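Local coordinates for protein N-acetylgalactosaminyltransferase 7 (Homo sapiens, PDB 6IWR) that is a glycosyltransferase that joins a GT-A-type domain to a ricin-type beta-trefoil lectin domain, at residues P469-W474 with L510-E515; G475-F480 with W589-I594. All blocks are in the same frame, centred on the assembly; numbering follows the deposited sequence.

In the fold
Both contacts lie in the ricin-type beta-trefoil region; their centres are about 26 Å (contact 1) and about 33 Å (contact 2) from the centre of the chain, and about 12 Å from each other. The chain supplies the first strand of each pair consecutively, 471-474 and then 476-479, turning a corner at Gly475. Their partners come later, 511-514 first and 589-592 near the C-terminus, so the two pairings interleave along the sequence. Phe511 joins the contacts through a probable hydrogen bond from its N to Gly475 O. Contact 2 brings an early and a late strand together, consistent with closure of a trefoil barrel; contact 1 ties the strand just before it to 511-514.

Contact 1. Residues P469-W474 with L510-E515; sequences PKNVDW and LFRINE
Val472 N donates to Ile513 O at 2.7 Å, the shortest hydrogen bond between the two segments, with an N-H...O angle of 148°. Two further backbone bonds flank it: Glu515 N to Lys470 O, and Ile513 N to Asp473 O at 2.9 Å. Val472 and Asp473 therefore both face Ile513, which defines a classic beta bulge; the antiparallel register moves by one residue between the Asn471-Asn514 and Asp473-Ile513 pairs. At the bulge, Val472 and Ile513 lie side by side and point the same way, CB of Val472 being 3.5 Å from CG2 of Ile513. Strand 511-514 lies between 471-474 and 519-521 in the antiparallel sheet of the beta-trefoil. Beyond the bulge, Trp474 and Arg512 form a non-hydrogen-bonded pair, their CB atoms 3.8 Å apart on one face. CG of Trp474 lies between the backbone N and the carbonyl carbon (chi1 63°), and the ring receives Leu510 CD1 at its edge, 4.2 Å from CE3. Asn471 crosses Arg512 obliquely, amide and guanidinium planes 70° apart, with OD1 lying 3.6 Å from NE near the guanidinium plane. The stronger polar partners are outside: Asn471 ND2 bonds to Ala422 O and Arg512 NH1 to Tyr522 O. Toward the other end, Pro469 CG packs 3.7 Å from Asn514 ND2, while the Lys470 and Glu515 chains cross with NZ and OE1 4.6 Å apart, too far for a salt bridge.

Contact 2. Residues G475-F480 with W589-I594; sequences GEIRGF and WEMNNI
Glu476 and Asn592 make the polar side-chain link between the strands: ND2 of Asn592 donates to OE1 of Glu476 at 2.8 Å, on the anti lone pair of that oxygen. The same oxygen accepts from Arg478 NE at 2.6 Å, 45° above the carboxylate plane, and Arg478 NH1 reaches OE2, making a side-on, two-nitrogen salt bridge. The carboxylate is thus fixed by Arg478 on its own strand and by Asn592 across the pair. Arg478 NH2 donates to Thr482 O, and Trp589 NE1 bonds to Leu566 O.

Backbone bonding sets the register. Arg478 and Glu590 exchange two N-H...O bonds, each 2.9 Å between N and O, and Asn592 N donates to Glu476 O.

On the face of Ile477 and Met591, away from Glu476 and Arg478, packing is apolar. Trp589 joins from the strand end, its CE3 3.7 Å from Ile477 CG2. Met591 leaves the strand with CG anti to the backbone N (chi1 -163°), and its CE meets Ile477 CG1 at 4.0 Å. Phe511 also touches Ile477 and Met591.

Antiparallel pairing of an early strand, 476-479, with the late strand 589-592 is consistent with the closure of a beta-trefoil, whose barrel joins its first and last strands.

Contact 1. Residues P469-W474 with L510-E515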
loop_
_atom_site.group_PDB
_atom_site.type_symbol
_atom_site.label_atom_id
_atom_site.label_comp_id
_atom_site.label_asym_id
_atom_site.label_seq_id
_atom_site.Cartn_x
_atom_site.Cartn_y
_atom_site.Cartn_z
ATOM N N PRO A 469 -1.695 29.165 0.233
ATOM C CA PRO A 469 -2.790 30.134 0.347
ATOM C C PRO A 469 -3.681 29.838 1.545
ATOM O O PRO A 469 -3.824 28.691 1.972
ATOM C CB PRO A 469 -3.557 29.960 -0.971
ATOM C CG PRO A 469 -2.592 29.342 -1.913
ATOM C CD PRO A 469 -1.689 28.490 -1.075
ATOM N N LYS A 470 -4.284 30.895 2.086
ATOM C CA LYS A 470 -5.274 30.756 3.145
ATOM C C LYS A 470 -6.394 29.843 2.678
ATOM O O LYS A 470 -6.571 29.655 1.471
ATOM C CB LYS A 470 -5.840 32.117 3.530
ATOM C CG LYS A 470 -4.862 33.004 4.261
ATOM C CD LYS A 470 -5.225 34.483 4.128
ATOM C CE LYS A 470 -4.282 35.164 3.140
ATOM N NZ LYS A 470 -4.197 36.643 3.335
ATOM N N ASN A 471 -7.148 29.257 3.603
ATOM C CA ASN A 471 -8.292 28.436 3.220
ATOM C C ASN A 471 -9.539 29.298 3.083
ATOM O O ASN A 471 -9.731 30.245 3.844
ATOM C CB ASN A 471 -8.551 27.338 4.249
ATOM C CG ASN A 471 -7.518 26.247 4.199
ATOM O OD1 ASN A 471 -7.046 25.872 3.118
ATOM N ND2 ASN A 471 -7.144 25.729 5.369
ATOM N N VAL A 472 -10.383 28.973 2.107
ATOM C CA VAL A 472 -11.743 29.507 2.119
ATOM C C VAL A 472 -12.596 28.748 3.124
ATOM O O VAL A 472 -13.281 29.348 3.961
ATOM C CB VAL A 472 -12.382 29.464 0.716
ATOM C CG1 VAL A 472 -13.816 29.970 0.802
ATOM C CG2 VAL A 472 -11.594 30.302 -0.263
ATOM N N ASP A 473 -12.552 27.420 3.069
ATOM C CA ASP A 473 -13.338 26.561 3.937
ATOM C C ASP A 473 -12.639 25.205 4.000
ATOM O O ASP A 473 -11.770 24.894 3.176
ATOM C CB ASP A 473 -14.774 26.458 3.411
ATOM C CG ASP A 473 -15.789 26.179 4.498
ATOM O OD1 ASP A 473 -15.429 25.570 5.517
ATOM O OD2 ASP A 473 -16.971 26.549 4.312
ATOM N N TRP A 474 -12.997 24.407 5.005
ATOM C CA TRP A 474 -12.419 23.078 5.143
ATOM C C TRP A 474 -13.425 22.189 5.859
ATOM O O TRP A 474 -14.319 22.668 6.559
ATOM C CB TRP A 474 -11.082 23.110 5.905
ATOM C CG TRP A 474 -11.222 23.593 7.319
ATOM C CD1 TRP A 474 -11.234 24.889 7.755
ATOM C CD2 TRP A 474 -11.401 22.785 8.476
ATOM N NE1 TRP A 474 -11.400 24.939 9.114
ATOM C CE2 TRP A 474 -11.510 23.657 9.585
ATOM C CE3 TRP A 474 -11.481 21.403 8.690
ATOM C CZ2 TRP A 474 -11.693 23.189 10.891
ATOM C CZ3 TRP A 474 -11.659 20.938 9.994
ATOM C CH2 TRP A 474 -11.756 21.831 11.076
ATOM N N LEU A 510 -11.969 14.370 4.595
ATOM C CA LEU A 510 -11.672 15.760 4.932
ATOM C C LEU A 510 -11.030 16.450 3.739
ATOM O O LEU A 510 -10.132 15.890 3.104
ATOM C CB LEU A 510 -10.726 15.822 6.122
ATOM C CG LEU A 510 -10.537 17.195 6.734
ATOM C CD1 LEU A 510 -11.523 17.315 7.889
ATOM C CD2 LEU A 510 -9.083 17.420 7.182
ATOM N N PHE A 511 -11.484 17.663 3.438
ATOM C CA PHE A 511 -10.923 18.437 2.334
ATOM C C PHE A 511 -10.798 19.896 2.750
ATOM O O PHE A 511 -11.369 20.334 3.752
ATOM C CB PHE A 511 -11.772 18.302 1.072
ATOM C CG PHE A 511 -11.865 16.888 0.566
ATOM C CD1 PHE A 511 -12.838 16.018 1.062
ATOM C CD2 PHE A 511 -10.961 16.415 -0.386
ATOM C CE1 PHE A 511 -12.908 14.716 0.611
ATOM C CE2 PHE A 511 -11.027 15.115 -0.837
ATOM C CZ PHE A 511 -12.006 14.270 -0.354
ATOM N N ARG A 512 -10.009 20.643 1.995
ATOM C CA ARG A 512 -9.967 22.087 2.167
ATOM C C ARG A 512 -9.943 22.724 0.790
ATOM O O ARG A 512 -9.391 22.163 -0.162
ATOM C CB ARG A 512 -8.755 22.567 3.010
ATOM C CG ARG A 512 -7.432 22.015 2.546
ATOM C CD ARG A 512 -6.366 22.099 3.608
ATOM N NE ARG A 512 -5.194 22.742 3.047
ATOM C CZ ARG A 512 -4.219 22.101 2.408
ATOM N NH1 ARG A 512 -4.257 20.765 2.260
ATOM N NH2 ARG A 512 -3.196 22.803 1.924
ATOM N N ILE A 513 -10.572 23.887 0.680
ATOM C CA ILE A 513 -10.544 24.673 -0.543
ATOM C C ILE A 513 -9.753 25.947 -0.290
ATOM O O ILE A 513 -9.986 26.656 0.697
ATOM C CB ILE A 513 -11.956 24.992 -1.064
ATOM C CG1 ILE A 513 -11.869 25.414 -2.528
ATOM C CG2 ILE A 513 -12.550 26.124 -0.305
ATOM C CD1 ILE A 513 -13.174 25.778 -3.091
ATOM N N ASN A 514 -8.845 26.234 -1.213
ATOM C CA ASN A 514 -7.918 27.350 -1.244
ATOM C C ASN A 514 -8.592 28.654 -1.627
ATOM O O ASN A 514 -9.578 28.677 -2.361
ATOM C CB ASN A 514 -6.863 27.109 -2.324
ATOM C CG ASN A 514 -5.579 26.771 -1.762
ATOM O OD1 ASN A 514 -5.379 26.928 -0.554
ATOM N ND2 ASN A 514 -4.658 26.319 -2.605
ATOM N N GLU A 515 -7.963 29.755 -1.216
ATOM C CA GLU A 515 -8.177 31.009 -1.927
ATOM C C GLU A 515 -7.622 30.959 -3.345
ATOM O O GLU A 515 -7.953 31.830 -4.157
ATOM C CB GLU A 515 -7.544 32.182 -1.193
ATOM C CG GLU A 515 -8.304 32.648 0.032
ATOM C CD GLU A 515 -7.699 33.910 0.622
ATOM O OE1 GLU A 515 -6.594 34.301 0.173
ATOM O OE2 GLU A 515 -8.332 34.515 1.515
#

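Contact 2. Residues G475-F480 with W589-I594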
loop_
_atom_site.group_PDB
_atom_site.type_symbol
_atom_site.label_atom_id
_atom_site.label_comp_id
_atom_site.label_asym_id
_atom_site.label_seq_id
_atom_site.Cartn_x
_atom_site.Cartn_y
_atom_site.Cartn_z
ATOM N N GLY A 475 -13.269 20.884 5.677
ATOM C CA GLY A 475 -14.078 19.927 6.404
ATOM C C GLY A 475 -14.473 18.728 5.563
ATOM O O GLY A 475 -13.852 18.448 4.525
ATOM N N GLU A 476 -15.485 17.993 6.028
ATOM C CA GLU A 476 -16.166 17.028 5.180
ATOM C C GLU A 476 -16.864 17.756 4.030
ATOM O O GLU A 476 -17.269 18.920 4.151
ATOM C CB GLU A 476 -17.194 16.240 5.993
ATOM C CG GLU A 476 -18.406 17.072 6.416
ATOM C CD GLU A 476 -19.436 16.303 7.222
ATOM O OE1 GLU A 476 -20.522 16.867 7.478
ATOM O OE2 GLU A 476 -19.189 15.139 7.592
ATOM N N ILE A 477 -16.999 17.067 2.908
ATOM C CA ILE A 477 -17.829 17.530 1.808
ATOM C C ILE A 477 -19.028 16.594 1.763
ATOM O O ILE A 477 -18.967 15.496 1.196
ATOM C CB ILE A 477 -17.072 17.569 0.479
ATOM C CG1 ILE A 477 -15.875 18.517 0.603
ATOM C CG2 ILE A 477 -17.999 18.058 -0.627
ATOM C CD1 ILE A 477 -14.986 18.592 -0.649
ATOM N N ARG A 478 -20.113 17.018 2.392
ATOM C CA ARG A 478 -21.267 16.175 2.637
ATOM C C ARG A 478 -22.379 16.525 1.664
ATOM O O ARG A 478 -22.566 17.687 1.308
ATOM C CB ARG A 478 -21.747 16.344 4.080
ATOM C CG ARG A 478 -23.031 15.616 4.410
ATOM C CD ARG A 478 -23.534 16.068 5.757
ATOM N NE ARG A 478 -22.695 15.523 6.814
ATOM C CZ ARG A 478 -22.981 14.440 7.537
ATOM N NH1 ARG A 478 -22.131 14.023 8.474
ATOM N NH2 ARG A 478 -24.097 13.766 7.314
ATOM N N GLY A 479 -23.117 15.509 1.228
ATOM C CA GLY A 479 -24.267 15.754 0.365
ATOM C C GLY A 479 -25.394 16.410 1.145
ATOM O O GLY A 479 -25.820 15.905 2.194
ATOM N N PHE A 480 -25.872 17.552 0.643
ATOM C CA PHE A 480 -26.848 18.370 1.358
ATOM C C PHE A 480 -28.027 17.525 1.813
ATOM O O PHE A 480 -28.709 16.902 0.992
ATOM C CB PHE A 480 -27.330 19.517 0.455
ATOM C CG PHE A 480 -28.316 20.458 1.122
ATOM C CD1 PHE A 480 -27.925 21.239 2.214
ATOM C CD2 PHE A 480 -29.634 20.572 0.652
ATOM C CE1 PHE A 480 -28.830 22.113 2.836
ATOM C CE2 PHE A 480 -30.558 21.448 1.271
ATOM C CZ PHE A 480 -30.150 22.219 2.363
ATOM N N TRP A 589 -24.125 20.559 -1.937
ATOM C CA TRP A 589 -23.096 20.069 -1.030
ATOM C C TRP A 589 -22.908 21.058 0.102
ATOM O O TRP A 589 -23.083 22.263 -0.089
ATOM C CB TRP A 589 -21.740 19.916 -1.713
ATOM C CG TRP A 589 -21.756 19.057 -2.885
ATOM C CD1 TRP A 589 -22.014 19.424 -4.171
ATOM C CD2 TRP A 589 -21.481 17.658 -2.908
ATOM N NE1 TRP A 589 -21.930 18.328 -5.005
ATOM C CE2 TRP A 589 -21.606 17.231 -4.248
ATOM C CE3 TRP A 589 -21.150 16.719 -1.923
ATOM C CZ2 TRP A 589 -21.418 15.919 -4.622
ATOM C CZ3 TRP A 589 -20.951 15.417 -2.302
ATOM C CH2 TRP A 589 -21.089 15.027 -3.637
ATOM N N GLU A 590 -22.520 20.551 1.274
ATOM C CA GLU A 590 -22.040 21.376 2.371
ATOM C C GLU A 590 -20.586 21.040 2.681
ATOM O O GLU A 590 -20.111 19.921 2.442
ATOM C CB GLU A 590 -22.878 21.208 3.652
ATOM C CG GLU A 590 -23.912 20.113 3.688
ATOM C CD GLU A 590 -24.721 20.136 4.988
ATOM O OE1 GLU A 590 -24.429 20.991 5.831
ATOM O OE2 GLU A 590 -25.651 19.319 5.174
ATOM N N MET A 591 -19.869 22.021 3.227
ATOM C CA MET A 591 -18.533 21.773 3.758
ATOM C C MET A 591 -18.534 22.141 5.233
ATOM O O MET A 591 -18.575 23.321 5.596
ATOM C CB MET A 591 -17.452 22.537 2.998
ATOM C CG MET A 591 -16.020 22.016 3.236
ATOM S SD MET A 591 -14.839 22.847 2.135
ATOM C CE MET A 591 -13.596 21.601 1.827
ATOM N N ASN A 592 -18.463 21.128 6.072
ATOM C CA ASN A 592 -18.585 21.282 7.509
ATOM C C ASN A 592 -17.249 20.980 8.147
ATOM O O ASN A 592 -16.596 19.989 7.793
ATOM C CB ASN A 592 -19.665 20.352 8.046
ATOM C CG ASN A 592 -20.932 20.494 7.286
ATOM O OD1 ASN A 592 -21.447 21.595 7.183
ATOM N ND2 ASN A 592 -21.415 19.407 6.683
ATOM N N ASN A 593 -16.843 21.843 9.065
ATOM C CA ASN A 593 -15.640 21.562 9.833
ATOM C C ASN A 593 -15.843 20.292 10.625
ATOM O O ASN A 593 -16.882 20.090 11.258
ATOM C CB ASN A 593 -15.297 22.694 10.800
ATOM C CG ASN A 593 -14.974 23.986 10.103
ATOM O OD1 ASN A 593 -15.130 25.047 10.694
ATOM N ND2 ASN A 593 -14.542 23.912 8.843
ATOM N N ILE A 594 -14.847 19.435 10.582
ATOM C CA ILE A 594 -14.785 18.297 11.475
ATOM C C ILE A 594 -13.811 18.642 12.592
ATOM O O ILE A 594 -12.646 18.968 12.343
ATOM C CB ILE A 594 -14.369 17.035 10.720
ATOM C CG1 ILE A 594 -15.386 16.806 9.613
ATOM C CG2 ILE A 594 -14.359 15.861 11.660
ATOM C CD1 ILE A 594 -16.800 16.820 10.118
#